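Local coordinates for protein poly-beta-1,6-N-acetyl-D-glucosamine N-deacetylase (Aggregatibacter actinomycetemcomitans, PDB 4U10) that probably removes N-acetyl groups from poly-beta-1,6-N-acetyl-D-glucosamine, the chain being the metal-binding deacetylase part of a longer protein, at residues L34-N39 / I87-Y93. Residues are numbered along the deposited sequence; the frame is centred on the assembly and turned at random.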
# COMPACT_ATOMS: atom_id res chain seq x y z
N LEU A 34 5.00 -9.26 13.65
CA LEU A 34 5.76 -8.42 12.72
C LEU A 34 7.28 -8.59 13.05
O LEU A 34 8.12 -8.86 12.16
CB LEU A 34 5.38 -6.93 12.88
CG LEU A 34 6.20 -5.93 12.04
CD1 LEU A 34 5.92 -6.17 10.55
CD2 LEU A 34 6.04 -4.44 12.35
N ILE A 35 7.60 -8.47 14.31
CA ILE A 35 9.05 -8.66 14.80
C ILE A 35 9.58 -10.02 14.42
O ILE A 35 10.76 -10.18 14.03
CB ILE A 35 9.13 -8.35 16.31
CG1 ILE A 35 8.95 -6.85 16.50
CG2 ILE A 35 10.44 -8.86 16.96
CD1 ILE A 35 8.67 -6.36 17.93
N SER A 36 8.67 -11.01 14.44
CA SER A 36 9.06 -12.37 14.15
C SER A 36 9.41 -12.52 12.69
O SER A 36 10.38 -13.24 12.31
CB SER A 36 7.98 -13.39 14.60
OG SER A 36 6.99 -13.59 13.63
N HIS A 37 8.62 -11.86 11.84
CA HIS A 37 8.94 -11.80 10.46
C HIS A 37 10.29 -11.06 10.25
O HIS A 37 11.10 -11.50 9.47
CB HIS A 37 7.84 -11.10 9.67
CG HIS A 37 6.56 -11.84 9.63
ND1 HIS A 37 5.41 -11.28 9.14
CD2 HIS A 37 6.22 -13.07 10.05
CE1 HIS A 37 4.43 -12.15 9.21
NE2 HIS A 37 4.89 -13.24 9.77
N PHE A 38 10.48 -9.92 10.90
CA PHE A 38 11.70 -9.07 10.73
C PHE A 38 12.94 -9.80 11.16
O PHE A 38 13.98 -9.70 10.52
CB PHE A 38 11.57 -7.80 11.55
CG PHE A 38 10.71 -6.76 10.92
CD1 PHE A 38 9.88 -7.07 9.85
CD2 PHE A 38 10.66 -5.49 11.45
CE1 PHE A 38 9.06 -6.09 9.27
CE2 PHE A 38 9.84 -4.53 10.89
CZ PHE A 38 9.06 -4.83 9.79
N ASN A 39 12.80 -10.53 12.26
CA ASN A 39 13.84 -11.50 12.68
C ASN A 39 14.08 -12.69 11.75
O ASN A 39 15.21 -13.06 11.54
CB ASN A 39 13.47 -12.05 14.04
CG ASN A 39 13.66 -11.05 15.12
OD1 ASN A 39 14.39 -10.07 14.95
ND2 ASN A 39 12.98 -11.26 16.26
N ILE A 87 9.84 0.30 15.14
CA ILE A 87 10.38 -1.00 14.83
C ILE A 87 11.23 -0.93 13.59
O ILE A 87 12.33 -1.46 13.58
CB ILE A 87 9.28 -2.06 14.70
CG1 ILE A 87 8.58 -2.27 16.05
CG2 ILE A 87 9.87 -3.42 14.25
CD1 ILE A 87 7.27 -3.04 15.95
N LEU A 88 10.78 -0.21 12.56
CA LEU A 88 11.61 -0.10 11.33
C LEU A 88 12.94 0.55 11.65
O LEU A 88 13.99 0.10 11.15
CB LEU A 88 10.91 0.69 10.23
CG LEU A 88 9.60 0.16 9.63
CD1 LEU A 88 8.92 1.17 8.73
CD2 LEU A 88 9.91 -1.17 8.94
N LYS A 89 12.89 1.60 12.46
CA LYS A 89 14.07 2.32 12.91
C LYS A 89 15.03 1.42 13.71
O LYS A 89 16.20 1.45 13.46
CB LYS A 89 13.72 3.54 13.74
CG LYS A 89 13.06 4.63 12.94
CD LYS A 89 13.04 5.94 13.68
CE LYS A 89 12.14 5.86 14.89
NZ LYS A 89 11.75 7.22 15.41
N ALA A 90 14.51 0.66 14.67
CA ALA A 90 15.28 -0.34 15.43
C ALA A 90 15.98 -1.40 14.57
O ALA A 90 17.12 -1.77 14.82
CB ALA A 90 14.34 -1.06 16.39
N TYR A 91 15.30 -1.89 13.55
CA TYR A 91 15.90 -2.84 12.63
C TYR A 91 16.69 -2.22 11.49
O TYR A 91 17.30 -2.94 10.70
CB TYR A 91 14.78 -3.71 12.05
CG TYR A 91 14.38 -4.79 13.02
CD1 TYR A 91 13.54 -4.54 14.07
CD2 TYR A 91 14.86 -6.09 12.84
CE1 TYR A 91 13.17 -5.58 14.95
CE2 TYR A 91 14.53 -7.12 13.71
CZ TYR A 91 13.71 -6.87 14.79
OH TYR A 91 13.40 -7.94 15.60
N ASN A 92 16.65 -0.91 11.39
CA ASN A 92 17.06 -0.19 10.20
C ASN A 92 16.53 -0.81 8.86
O ASN A 92 17.25 -1.02 7.87
CB ASN A 92 18.57 0.05 10.22
CG ASN A 92 18.97 1.14 9.26
OD1 ASN A 92 18.34 2.20 9.19
ND2 ASN A 92 20.01 0.88 8.51
N TYR A 93 15.22 -1.08 8.88
CA TYR A 93 14.46 -1.55 7.72
C TYR A 93 13.70 -0.46 7.05
O TYR A 93 12.86 0.21 7.66
CB TYR A 93 13.46 -2.62 8.15
CG TYR A 93 14.03 -3.99 8.38
CD1 TYR A 93 15.39 -4.31 8.14
CD2 TYR A 93 13.21 -5.01 8.79
CE1 TYR A 93 15.86 -5.61 8.35
CE2 TYR A 93 13.68 -6.30 8.97
CZ TYR A 93 15.02 -6.59 8.76
OH TYR A 93 15.43 -7.91 8.94
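The ring of Phe38 enters between the side chains of Ile87, Leu88, Tyr91 and Tyr93, where two nearly parallel helices of the polysaccharide deacetylase domain pack side by side. The axes of segments 34-39 and 87-91 approach to 11.6 Å and cross at -23°. Phe38 and Leu88, and Tyr93 just beyond the second helix, touch Leu71 of strand 68-75 in the central sheet. Ile87 CG2 presses on Phe38 CE2 at 3.5 Å, approaching obliquely, while Leu88 CD2 meets Phe38 CZ. On the flank of this centre, the CD1 methyl of Ile87 touches Leu34 CD2 and Ile35 CD1.

Three rings then form an aromatic cluster. Leu34 CG lies over one face of Phe38, and the edge of Tyr93 points at the opposite face in a T-shaped pair with centroids 5.0 Å apart. With CG anti to the carbonyl carbon and beside the backbone N (chi1 -79°), the Phe38 ring swings back toward the N-terminal end of its helix and turns its own edge to the face of Tyr91, the two planes at 73°. Phe38 CB itself lies over the Tyr91 face, 3.9 Å from the ring centroid, in a CH-pi contact.

Two tyrosine hydroxyls reach the polar edge. Tyr93, placed just after the Schellman motif at Asn92 that ends helix 79-91, donates through OH to Phe38 O at 2.8 Å, somewhat tilted out of the carbonyl plane. Near Asp43, which binds a zinc ion together with Lys42, Tyr91 OH and Asn39 OD1 are modelled as a hydrogen bond of 2.4 Å, too short to be taken at face value; OD1 lies at the edge of the Tyr91 ring, in its plane.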